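Local coordinates for De novo designed switch protein caging a hemagglutinin binder (sCageHA267_1S) (Synthetic construct, PDB 7CBC), which probably works as a designed biosensor switch, a six-helix bundle that holds a hemagglutinin binder in a caged state, at residues Ile20-Ala25 and Leu114-Ala119; Arg172-Glu177 and Leu213-Leu218. One frame throughout, in Å; residues are numbered along the deposited sequence.

Contact 1 (Ile20-Ala25 and Leu114-Ala119); sequences IRLAEA and LNLRAA
Leu22 meets Leu116 and Ala119 through a single methyl group. All of the direct contact between the two segments is apolar. Leu22 CD2 lies 4.0 Å from Leu116 CD2, and the two leucine side chains cross obliquely. Leu22 CD2 is also 4.0 Å from Ala119 CB. CD2 thus sits against one methyl from each of two successive turns of the other helix. CG of Leu22 is anti to the backbone N (chi1 173°), which carries the branch toward helix 99-142. Leu116 is turned differently: its CG lies beside the backbone N (chi1 -68°), and only its CD2 touches Leu22. Both segments lie in long helices, 3-46 and 99-142, that run in the same direction. They are the first and third long helices of a de novo designed six-helix bundle, and the contact is close to the centre of the chain. Helix 50-93, which joins them in sequence, packs on the same side chains: Ile75 on Leu22, Ala79 and Ser82 on Leu116. No hydrogen bond links the two segments. Asn115 has polar partners: Gln211 of helix 195-239 at OD1 and Gln112 of its own helix at ND2.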
loop_
_atom_site.group_PDB
_atom_site.type_symbol
_atom_site.label_atom_id
_atom_site.label_comp_id
_atom_site.label_asym_id
_atom_site.label_seq_id
_atom_site.Cartn_x
_atom_site.Cartn_y
_atom_site.Cartn_z
ATOM N N ILE A 20 -1.732 -3.709 -6.418
ATOM C CA ILE A 20 -1.746 -4.824 -5.473
ATOM C C ILE A 20 -0.336 -5.363 -5.260
ATOM O O ILE A 20 0.106 -5.582 -4.120
ATOM C CB ILE A 20 -2.692 -5.931 -5.961
ATOM C CG1 ILE A 20 -4.141 -5.448 -5.903
ATOM C CG2 ILE A 20 -2.482 -7.200 -5.122
ATOM C CD1 ILE A 20 -5.082 -6.351 -6.607
ATOM N N ARG A 21 0.386 -5.613 -6.354
ATOM C CA ARG A 21 1.738 -6.153 -6.226
ATOM C C ARG A 21 2.657 -5.192 -5.478
ATOM O O ARG A 21 3.485 -5.619 -4.667
ATOM C CB ARG A 21 2.304 -6.462 -7.605
ATOM C CG ARG A 21 1.860 -7.800 -8.152
ATOM C CD ARG A 21 2.218 -7.910 -9.622
ATOM N NE ARG A 21 1.750 -9.170 -10.192
ATOM C CZ ARG A 21 1.606 -9.394 -11.492
ATOM N NH1 ARG A 21 1.893 -8.438 -12.363
ATOM N NH2 ARG A 21 1.173 -10.573 -11.921
ATOM N N LEU A 22 2.545 -3.896 -5.767
ATOM C CA LEU A 22 3.335 -2.884 -5.084
ATOM C C LEU A 22 3.016 -2.841 -3.593
ATOM O O LEU A 22 3.930 -2.748 -2.751
ATOM C CB LEU A 22 3.080 -1.523 -5.742
ATOM C CG LEU A 22 3.669 -0.274 -5.091
ATOM C CD1 LEU A 22 5.166 -0.447 -4.931
ATOM C CD2 LEU A 22 3.346 0.969 -5.918
ATOM N N ALA A 23 1.726 -2.932 -3.246
ATOM C CA ALA A 23 1.331 -2.925 -1.841
ATOM C C ALA A 23 1.856 -4.156 -1.118
ATOM O O ALA A 23 2.235 -4.086 0.064
ATOM C CB ALA A 23 -0.187 -2.849 -1.719
ATOM N N GLU A 24 1.866 -5.298 -1.799
ATOM C CA GLU A 24 2.458 -6.488 -1.202
ATOM C C GLU A 24 3.954 -6.294 -0.939
ATOM O O GLU A 24 4.460 -6.663 0.134
ATOM C CB GLU A 24 2.186 -7.690 -2.106
ATOM C CG GLU A 24 0.780 -8.243 -1.904
ATOM C CD GLU A 24 0.271 -9.045 -3.086
ATOM O OE1 GLU A 24 0.997 -9.145 -4.103
ATOM O OE2 GLU A 24 -0.848 -9.590 -2.987
ATOM N N ALA A 25 4.665 -5.676 -1.885
ATOM C CA ALA A 25 6.094 -5.419 -1.714
ATOM C C ALA A 25 6.369 -4.448 -0.562
ATOM O O ALA A 25 7.298 -4.653 0.226
ATOM C CB ALA A 25 6.675 -4.872 -3.013
ATOM N N LEU A 114 -1.780 9.675 -8.765
ATOM C CA LEU A 114 -2.064 9.880 -7.343
ATOM C C LEU A 114 -1.670 8.661 -6.525
ATOM O O LEU A 114 -1.042 8.782 -5.462
ATOM C CB LEU A 114 -3.547 10.173 -7.126
ATOM C CG LEU A 114 -4.162 11.476 -7.615
ATOM C CD1 LEU A 114 -5.624 11.488 -7.194
ATOM C CD2 LEU A 114 -3.411 12.671 -7.042
ATOM N N ASN A 115 -2.055 7.471 -6.996
ATOM C CA ASN A 115 -1.753 6.255 -6.249
ATOM C C ASN A 115 -0.253 6.097 -6.037
ATOM O O ASN A 115 0.186 5.722 -4.947
ATOM C CB ASN A 115 -2.342 5.044 -6.973
ATOM C CG ASN A 115 -3.856 5.083 -7.012
ATOM O OD1 ASN A 115 -4.499 5.607 -6.103
ATOM N ND2 ASN A 115 -4.431 4.542 -8.070
ATOM N N LEU A 116 0.552 6.415 -7.053
ATOM C CA LEU A 116 2.003 6.288 -6.929
ATOM C C LEU A 116 2.571 7.303 -5.943
ATOM O O LEU A 116 3.358 6.946 -5.060
ATOM C CB LEU A 116 2.649 6.437 -8.307
ATOM C CG LEU A 116 2.293 5.263 -9.213
ATOM C CD1 LEU A 116 2.935 5.387 -10.585
ATOM C CD2 LEU A 116 2.713 3.977 -8.543
ATOM N N ARG A 117 2.165 8.572 -6.055
ATOM C CA ARG A 117 2.608 9.569 -5.082
ATOM C C ARG A 117 2.200 9.199 -3.661
ATOM O O ARG A 117 2.942 9.471 -2.706
ATOM C CB ARG A 117 2.064 10.947 -5.465
ATOM C CG ARG A 117 2.701 11.467 -6.740
ATOM C CD ARG A 117 1.911 12.587 -7.409
ATOM N NE ARG A 117 2.692 13.168 -8.498
ATOM C CZ ARG A 117 3.608 14.115 -8.314
ATOM N NH1 ARG A 117 3.835 14.579 -7.088
ATOM N NH2 ARG A 117 4.301 14.591 -9.344
ATOM N N ALA A 118 1.032 8.574 -3.500
ATOM C CA ALA A 118 0.606 8.126 -2.179
ATOM C C ALA A 118 1.460 6.958 -1.696
ATOM O O ALA A 118 1.814 6.888 -0.515
ATOM C CB ALA A 118 -0.879 7.753 -2.210
ATOM N N ALA A 119 1.818 6.040 -2.598
ATOM C CA ALA A 119 2.734 4.961 -2.230
ATOM C C ALA A 119 4.092 5.503 -1.786
ATOM O O ALA A 119 4.685 4.997 -0.822
ATOM C CB ALA A 119 2.893 4.003 -3.410
#

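Contact 2 (Arg172-Glu177 and Leu213-Leu218); sequences RAAKRE and LNLELL
Leu215 reaches Ala174 and Lys175 with its two methyls, one for each residue. Before it along helix 195-239, Asn214 turns to another neighbour: its OD1 takes a hydrogen bond from Asn19 ND2 of helix 3-46. Leu215 then points at the other segment. CG lies anti to the carbonyl carbon (chi1 -71°), and the branch meets the backbone surface of helix 146-190. Leu215 CD1 comes within 3.7 Å of Lys175 CA and 4.1 Å of Lys175 CB. Leu215 CD2 packs against Ala174 CB at 4.1 Å. Lys175 offers its CA and CB; the far end of its chain turns to a salt bridge between NZ and Glu179 of the same helix. Next, Glu216 makes salt bridges with Arg219 and Arg223 on its own helix. Leu218 packs on Ile171 of helix 146-190. The closest CA atoms, those of Lys175 and Leu215, are 7.0 Å apart. Helices 146-190 and 195-239 are consecutive and antiparallel. They form a helical hairpin within the designed six-helix bundle, with Leu215 packing on the face formed by Ala174 and Lys175.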
loop_
_atom_site.group_PDB
_atom_site.type_symbol
_atom_site.label_atom_id
_atom_site.label_comp_id
_atom_site.label_asym_id
_atom_site.label_seq_id
_atom_site.Cartn_x
_atom_site.Cartn_y
_atom_site.Cartn_z
ATOM N N ARG A 172 -5.620 10.722 2.857
ATOM C CA ARG A 172 -6.853 11.491 2.770
ATOM C C ARG A 172 -6.804 12.501 1.625
ATOM O O ARG A 172 -7.843 12.817 1.037
ATOM C CB ARG A 172 -7.130 12.171 4.108
ATOM C CG ARG A 172 -7.991 13.420 4.053
ATOM C CD ARG A 172 -7.386 14.503 4.945
ATOM N NE ARG A 172 -7.376 14.096 6.350
ATOM C CZ ARG A 172 -6.965 14.863 7.353
ATOM N NH1 ARG A 172 -6.518 16.093 7.118
ATOM N NH2 ARG A 172 -6.998 14.391 8.588
ATOM N N ALA A 173 -5.618 13.001 1.268
ATOM C CA ALA A 173 -5.556 13.874 0.101
ATOM C C ALA A 173 -5.687 13.081 -1.190
ATOM O O ALA A 173 -6.312 13.552 -2.154
ATOM C CB ALA A 173 -4.259 14.671 0.087
ATOM N N ALA A 174 -5.083 11.889 -1.232
ATOM C CA ALA A 174 -5.248 11.024 -2.394
ATOM C C ALA A 174 -6.712 10.647 -2.583
ATOM O O ALA A 174 -7.211 10.582 -3.717
ATOM C CB ALA A 174 -4.379 9.776 -2.244
ATOM N N LYS A 175 -7.422 10.412 -1.482
ATOM C CA LYS A 175 -8.837 10.088 -1.577
ATOM C C LYS A 175 -9.626 11.261 -2.145
ATOM O O LYS A 175 -10.373 11.117 -3.121
ATOM C CB LYS A 175 -9.377 9.686 -0.206
ATOM C CG LYS A 175 -10.884 9.432 -0.221
ATOM C CD LYS A 175 -11.392 8.880 1.108
ATOM C CE LYS A 175 -12.879 8.583 1.021
ATOM N NZ LYS A 175 -13.187 7.692 -0.133
ATOM N N ARG A 176 -9.454 12.443 -1.557
ATOM C CA ARG A 176 -10.244 13.582 -1.987
ATOM C C ARG A 176 -9.929 13.980 -3.423
ATOM O O ARG A 176 -10.833 14.382 -4.159
ATOM C CB ARG A 176 -10.023 14.746 -1.037
ATOM C CG ARG A 176 -10.864 14.665 0.237
ATOM C CD ARG A 176 -10.836 16.006 0.936
ATOM N NE ARG A 176 -10.677 17.053 -0.068
ATOM C CZ ARG A 176 -11.679 17.572 -0.770
ATOM N NH1 ARG A 176 -12.926 17.154 -0.560
ATOM N NH2 ARG A 176 -11.428 18.502 -1.687
ATOM N N GLU A 177 -8.667 13.850 -3.843
ATOM C CA GLU A 177 -8.291 14.176 -5.219
ATOM C C GLU A 177 -8.773 13.110 -6.214
ATOM O O GLU A 177 -8.997 13.412 -7.397
ATOM C CB GLU A 177 -6.769 14.374 -5.284
ATOM C CG GLU A 177 -6.229 14.941 -6.606
ATOM C CD GLU A 177 -6.932 16.216 -7.058
ATOM O OE1 GLU A 177 -7.280 17.052 -6.192
ATOM O OE2 GLU A 177 -7.135 16.384 -8.289
ATOM N N LEU A 213 -10.450 0.198 -4.126
ATOM C CA LEU A 213 -9.559 -0.858 -3.656
ATOM C C LEU A 213 -8.107 -0.398 -3.667
ATOM O O LEU A 213 -7.349 -0.728 -2.753
ATOM C CB LEU A 213 -9.731 -2.127 -4.500
ATOM C CG LEU A 213 -9.042 -3.427 -4.029
ATOM C CD1 LEU A 213 -9.762 -4.652 -4.552
ATOM C CD2 LEU A 213 -7.578 -3.499 -4.459
ATOM N N ASN A 214 -7.694 0.338 -4.702
ATOM C CA ASN A 214 -6.352 0.917 -4.710
ATOM C C ASN A 214 -6.112 1.762 -3.462
ATOM O O ASN A 214 -5.023 1.734 -2.883
ATOM C CB ASN A 214 -6.149 1.784 -5.958
ATOM C CG ASN A 214 -6.212 0.994 -7.267
ATOM O OD1 ASN A 214 -5.759 -0.146 -7.339
ATOM N ND2 ASN A 214 -6.778 1.616 -8.321
ATOM N N LEU A 215 -7.106 2.554 -3.054
ATOM C CA LEU A 215 -6.922 3.413 -1.890
ATOM C C LEU A 215 -6.955 2.607 -0.598
ATOM O O LEU A 215 -6.220 2.920 0.344
ATOM C CB LEU A 215 -7.986 4.518 -1.874
ATOM C CG LEU A 215 -7.819 5.604 -2.945
ATOM C CD1 LEU A 215 -8.975 6.628 -2.907
ATOM C CD2 LEU A 215 -6.444 6.305 -2.852
ATOM N N GLU A 216 -7.768 1.548 -0.542
ATOM C CA GLU A 216 -7.793 0.717 0.659
ATOM C C GLU A 216 -6.470 -0.029 0.851
ATOM O O GLU A 216 -6.046 -0.254 1.992
ATOM C CB GLU A 216 -8.972 -0.251 0.594
ATOM C CG GLU A 216 -9.171 -1.113 1.831
ATOM C CD GLU A 216 -9.642 -0.328 3.041
ATOM O OE1 GLU A 216 -10.084 0.826 2.863
ATOM O OE2 GLU A 216 -9.553 -0.869 4.174
ATOM N N LEU A 217 -5.802 -0.404 -0.245
ATOM C CA LEU A 217 -4.435 -0.910 -0.147
ATOM C C LEU A 217 -3.575 -0.007 0.731
ATOM O O LEU A 217 -2.909 -0.473 1.654
ATOM C CB LEU A 217 -3.821 -1.032 -1.544
ATOM C CG LEU A 217 -4.381 -2.124 -2.460
ATOM C CD1 LEU A 217 -3.637 -2.116 -3.758
ATOM C CD2 LEU A 217 -4.217 -3.480 -1.775
ATOM N N LEU A 218 -3.612 1.303 0.472
ATOM C CA LEU A 218 -2.754 2.228 1.199
ATOM C C LEU A 218 -3.216 2.395 2.636
ATOM O O LEU A 218 -2.388 2.539 3.543
ATOM C CB LEU A 218 -2.724 3.580 0.499
ATOM C CG LEU A 218 -2.154 3.519 -0.914
ATOM C CD1 LEU A 218 -2.544 4.753 -1.702
ATOM C CD2 LEU A 218 -0.649 3.356 -0.887
#

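From the N terminus, helix 3-46 supplies the first side of contact 1. The chain passes through helix 50-93 and returns on helix 99-142, so contact 1 closes a loop of 88 residues. Helix 146-190 follows and opens contact 2. Helix 195-239 closes it after only 35 residues. The two loops lie in series; they neither nest nor cross. The centres of the two contacts are about 10 Å apart, and the segments touch in space. Ala118 CB lies 3.5 Å from Leu218 CD1, and Leu114 CD1 lies 3.6 Å from Glu177 CG. Ile20 N is 3.6 Å from Leu217 CD1. Together, the contacts join four of the bundle's six helices: 3-46, 99-142, 146-190 and 195-239.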